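PDB 6JDD: cypemycin cysteine dehydrogenase (decarboxylating) from Streptomyces sp, which catalyses the oxidative decarboxylation of the C-terminal cysteine of the cypemycin precursor peptide during biosynthesis of the aminovinyl-cysteine ring of this linaridin. Local coordinates for the interface of chains A and B and the interface of chains A and C. Residues are numbered along the deposited sequence; one frame, centred on the assembly and turned at random. Chains: chain A/B/C, Cypemycin cysteine dehydrogenase (decarboxylating).

Contact 1: the interface of chains A and B. Residues chain A 19, 22-23, 50-52; chain B 25, 53, 56, 59-60.
The imidazole of B:His59 touches A:Ile19 through ring atom CG, which lies 4.0 Å from the methyl A:Ile19 CD1, and CD2 sits beside it. On the chain A side, A:Ile19 CA stands over one face of the A:Phe51 ring, toward its rim. This is a homomeric interface of an HFCD flavoprotein, the family of homooligomeric flavin-containing Cys decarboxylases. The 3-10 helix 19-23 of chain A packs on helix 54-60 of chain B. The A:Ile19 ethyl branch carries CD1 across: CG1 is anti to the backbone N (chi1 -169°), and CD1 comes down on the helix. There A:Ile19 CD1 meets the backbone carbon CA of B:Ala56 at 3.6 Å and CB of B:His59 at 3.7 Å. B:Leu60 lies alongside, running the opposite way, with CD2 near A:Ile19 CG1. One turn further on, two methyls meet tip to tip, A:Ala22 CB and B:Ala56 CB, 3.6 Å apart. The CB of A:Ala22 also faces CB of B:Pro25 at 4.0 Å, at the start of helix 24-34. The small alanines probably let the backbones come near each other. The CB of B:Ala53 rests against the backbone of the A:Arg50 and A:Phe51 pair, 3.4 Å from A:Arg50 O. No polar atoms pair directly across this patch. A water links the two chains instead. Water 1 lies 2.7 Å from the carbonyl A:Phe51 O. The same water 1 is 3.0 Å from B:Ala53 N, and the N-H of B:Ala53 points nearly straight at it (165° at H). The interface is two-fold, and the same contacts recur with the chains exchanged.

Contact 2: the interface of chains A and C. Residues chain A 97-98, 101-102, 105, 139; chain C 105-109.
Carboxylate oxygen OD1 of A:Asp98 is gripped by two donors from chain C. C:Arg107 NE reaches A:Asp98 OD1 at 2.7 Å on the syn side. The backbone amide C:Ala108 N reaches A:Asp98 OD1 at 3.0 Å on the anti side. They come from opposite faces of the carboxylate plane. A:Asp98 OD2 takes C:Arg107 NH2 at 2.8 Å on its syn lone pair. The guanidinium thus holds the carboxylate side-on, as a salt bridge, with the two planes 31° apart. In this interface between two copies of the protein, helix 97-104 of chain A meets the loop C:Gln105 to C:Asp109. A:Asp98 lies on that helix, in a segment that resembles the PASANT motif of HFCD decarboxylases. Its CG is anti to the backbone N (chi1 -161°), which carries the carboxylate toward chain C. An alanine here would probably leave the C:Arg107 guanidinium without its partner across the interface and the C:Ala108 amide without this acceptor. A:Arg102 CG lies 3.4 Å above one face of that guanidinium, toward the rim. On its own chain, C:Arg107 NH2 also makes a longer salt bridge to C:Asp109 OD2, at 3.6 Å. This second carboxylate may help to balance the nearby arginines. A:Met101 curls over the loop, and its CG packs near the carbonyl C:Gly106 O. At the far end, the two copies of Gln105 meet in unequal roles. The side-chain amide A:Gln105 NE2 donates to the backbone carbonyl C:Gln105 O at 2.8 Å, on a lone pair. A:Gln105 NE2 also donates to A:Asn139 OD1 at 3.1 Å. That bond is nearly straight (172° at H), but it meets the acceptor from above its carbonyl plane.

Contact 1: the interface of chains A and B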
# COMPACT_ATOMS: atom_id res chain seq x y z
N ILE A 19 20.86 -5.97 22.61
CA ILE A 19 21.74 -6.54 21.56
C ILE A 19 22.11 -7.98 21.95
O ILE A 19 22.21 -8.82 21.04
CB ILE A 19 22.93 -5.59 21.30
CG1 ILE A 19 23.68 -6.01 20.05
CG2 ILE A 19 23.82 -5.48 22.52
CD1 ILE A 19 22.81 -5.84 18.82
N ALA A 22 20.58 -11.05 20.13
CA ALA A 22 21.24 -11.59 18.92
C ALA A 22 21.99 -12.90 19.26
O ALA A 22 22.11 -13.75 18.34
CB ALA A 22 22.17 -10.58 18.31
N LEU A 23 22.45 -13.05 20.50
CA LEU A 23 23.25 -14.21 20.99
C LEU A 23 22.35 -15.34 21.53
O LEU A 23 22.88 -16.40 21.76
CB LEU A 23 24.16 -13.73 22.11
CG LEU A 23 25.52 -13.21 21.69
CD1 LEU A 23 25.41 -12.23 20.55
CD2 LEU A 23 26.22 -12.55 22.87
N ARG A 50 14.00 -7.17 16.43
CA ARG A 50 14.88 -6.33 15.59
C ARG A 50 16.32 -6.82 15.72
O ARG A 50 17.15 -6.31 14.99
CB ARG A 50 14.85 -4.84 16.00
CG ARG A 50 13.51 -4.13 15.79
CD ARG A 50 13.51 -2.66 16.26
NE ARG A 50 13.66 -2.40 17.72
CZ ARG A 50 12.85 -1.63 18.50
NH1 ARG A 50 11.80 -1.00 17.99
NH2 ARG A 50 13.09 -1.48 19.80
N PHE A 51 16.61 -7.69 16.70
CA PHE A 51 18.00 -8.15 16.98
C PHE A 51 18.17 -9.64 16.71
O PHE A 51 19.33 -10.10 16.63
CB PHE A 51 18.43 -7.79 18.40
CG PHE A 51 18.51 -6.30 18.65
CD1 PHE A 51 19.14 -5.45 17.74
CD2 PHE A 51 17.95 -5.74 19.79
CE1 PHE A 51 19.21 -4.09 17.98
CE2 PHE A 51 17.99 -4.38 20.02
CZ PHE A 51 18.62 -3.56 19.12
N LEU A 52 17.07 -10.36 16.55
CA LEU A 52 17.13 -11.77 16.13
C LEU A 52 15.96 -12.09 15.21
O LEU A 52 15.11 -11.22 15.02
CB LEU A 52 17.18 -12.68 17.35
CG LEU A 52 15.99 -12.63 18.29
CD1 LEU A 52 14.75 -13.19 17.63
CD2 LEU A 52 16.30 -13.45 19.52
N PRO B 25 26.04 -14.13 14.76
CA PRO B 25 26.27 -12.99 15.66
C PRO B 25 27.04 -13.36 16.94
O PRO B 25 27.90 -12.60 17.35
CB PRO B 25 24.87 -12.52 16.01
CG PRO B 25 24.06 -12.93 14.80
CD PRO B 25 24.63 -14.26 14.40
N ALA B 53 19.40 -10.90 12.22
CA ALA B 53 19.07 -9.49 12.03
C ALA B 53 20.35 -8.75 11.62
O ALA B 53 21.33 -8.73 12.39
CB ALA B 53 18.44 -8.97 13.30
N ALA B 56 21.67 -6.22 14.25
CA ALA B 56 22.52 -6.74 15.34
C ALA B 56 24.00 -6.78 14.88
O ALA B 56 24.89 -6.43 15.69
CB ALA B 56 22.00 -8.07 15.79
N HIS B 59 25.85 -3.56 15.03
CA HIS B 59 26.33 -3.30 16.42
C HIS B 59 27.54 -4.18 16.73
O HIS B 59 28.52 -3.68 17.25
CB HIS B 59 25.19 -3.42 17.45
CG HIS B 59 24.16 -2.35 17.28
ND1 HIS B 59 24.40 -1.03 17.65
CD2 HIS B 59 22.94 -2.37 16.68
CE1 HIS B 59 23.36 -0.29 17.29
NE2 HIS B 59 22.43 -1.09 16.70
N LEU B 60 27.50 -5.47 16.42
CA LEU B 60 28.56 -6.38 16.89
C LEU B 60 29.82 -6.24 16.03
O LEU B 60 30.89 -6.49 16.55
CB LEU B 60 28.02 -7.80 16.86
CG LEU B 60 26.82 -8.03 17.78
CD1 LEU B 60 26.08 -9.32 17.45
CD2 LEU B 60 27.26 -8.01 19.24
O HOH W 1 20.53 -11.74 14.84

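Contact 2: the interface of chains A and C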
# COMPACT_ATOMS: atom_id res chain seq x y z
N LEU A 97 16.05 -3.18 31.08
CA LEU A 97 15.61 -2.23 32.15
C LEU A 97 14.10 -2.05 32.06
O LEU A 97 13.45 -2.28 33.08
CB LEU A 97 16.37 -0.92 31.94
CG LEU A 97 16.01 0.24 32.85
CD1 LEU A 97 15.86 -0.19 34.29
CD2 LEU A 97 17.07 1.31 32.78
N ASP A 98 13.58 -1.81 30.85
CA ASP A 98 12.16 -1.50 30.68
C ASP A 98 11.32 -2.74 30.99
O ASP A 98 10.22 -2.59 31.52
CB ASP A 98 11.86 -0.90 29.31
CG ASP A 98 10.53 -0.17 29.36
OD1 ASP A 98 10.45 0.83 30.11
OD2 ASP A 98 9.57 -0.64 28.71
N MET A 101 11.17 -2.89 34.77
CA MET A 101 10.27 -1.85 35.30
C MET A 101 8.79 -2.26 35.11
O MET A 101 8.01 -2.16 36.04
CB MET A 101 10.56 -0.49 34.65
CG MET A 101 11.94 0.04 34.86
SD MET A 101 12.40 0.35 36.63
CE MET A 101 13.05 -1.26 37.10
N ARG A 102 8.44 -2.73 33.90
CA ARG A 102 7.04 -3.14 33.60
C ARG A 102 6.61 -4.28 34.53
O ARG A 102 5.44 -4.27 34.97
CB ARG A 102 6.92 -3.57 32.13
CG ARG A 102 6.85 -2.41 31.15
CD ARG A 102 6.13 -2.78 29.87
NE ARG A 102 6.92 -3.65 29.01
CZ ARG A 102 6.43 -4.69 28.34
NH1 ARG A 102 5.15 -4.99 28.43
NH2 ARG A 102 7.23 -5.42 27.58
N GLN A 105 5.97 -3.19 38.03
CA GLN A 105 4.85 -2.25 38.14
C GLN A 105 3.53 -2.97 37.84
O GLN A 105 2.50 -2.31 37.65
CB GLN A 105 5.13 -1.05 37.24
CG GLN A 105 6.27 -0.24 37.82
CD GLN A 105 6.93 0.71 36.85
OE1 GLN A 105 6.43 0.95 35.74
NE2 GLN A 105 8.05 1.28 37.28
N ASN A 139 12.28 0.19 42.13
CA ASN A 139 11.44 -0.72 41.29
C ASN A 139 11.98 -2.17 41.27
O ASN A 139 11.19 -3.09 41.42
CB ASN A 139 11.23 -0.15 39.89
CG ASN A 139 10.28 1.02 39.94
OD1 ASN A 139 9.10 0.85 40.12
ND2 ASN A 139 10.78 2.23 39.97
N GLN C 105 8.98 6.70 36.97
CA GLN C 105 8.74 5.26 37.13
C GLN C 105 9.91 4.48 36.53
O GLN C 105 9.80 3.25 36.37
CB GLN C 105 7.38 4.92 36.54
CG GLN C 105 6.29 5.51 37.41
CD GLN C 105 4.94 5.61 36.75
OE1 GLN C 105 4.71 5.07 35.66
NE2 GLN C 105 4.02 6.31 37.42
N GLY C 106 10.98 5.16 36.18
CA GLY C 106 12.19 4.45 35.70
C GLY C 106 12.05 3.86 34.30
O GLY C 106 12.93 3.13 33.88
N ARG C 107 11.05 4.28 33.55
CA ARG C 107 10.78 3.71 32.21
C ARG C 107 11.89 4.13 31.23
O ARG C 107 12.40 5.24 31.30
CB ARG C 107 9.38 4.12 31.75
CG ARG C 107 8.28 3.70 32.71
CD ARG C 107 8.21 2.18 32.86
NE ARG C 107 8.22 1.52 31.56
CZ ARG C 107 7.16 1.23 30.85
NH1 ARG C 107 5.98 1.48 31.35
NH2 ARG C 107 7.25 0.66 29.67
N ALA C 108 12.26 3.17 30.36
CA ALA C 108 13.22 3.38 29.26
C ALA C 108 12.60 2.91 27.94
O ALA C 108 13.32 2.29 27.17
CB ALA C 108 14.47 2.62 29.56
N ASP C 109 11.31 3.19 27.71
CA ASP C 109 10.57 2.66 26.51
C ASP C 109 10.74 3.60 25.29
O ASP C 109 9.99 3.47 24.27
CB ASP C 109 9.09 2.42 26.85
CG ASP C 109 8.38 3.61 27.47
OD1 ASP C 109 9.09 4.55 27.90
OD2 ASP C 109 7.14 3.57 27.56

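The C-alpha centres of contact 1 and contact 2 lie about 22 Å apart. They share no residues. On chain A, contact 1 draws on the 3-10 helix 19-23 and residues 50-52, while contact 2 uses helix 97-104, A:Gln105 and A:Asn139. Each subunit can therefore hold different neighbours at once. Contact 1 belongs to a two-fold interface. Contact 2 lacks exact two-fold symmetry, which would suit a cyclic arrangement of subunits. Combining the two kinds of contact probably builds the deposited assembly of twelve copies, in keeping with a homooligomeric flavoprotein family.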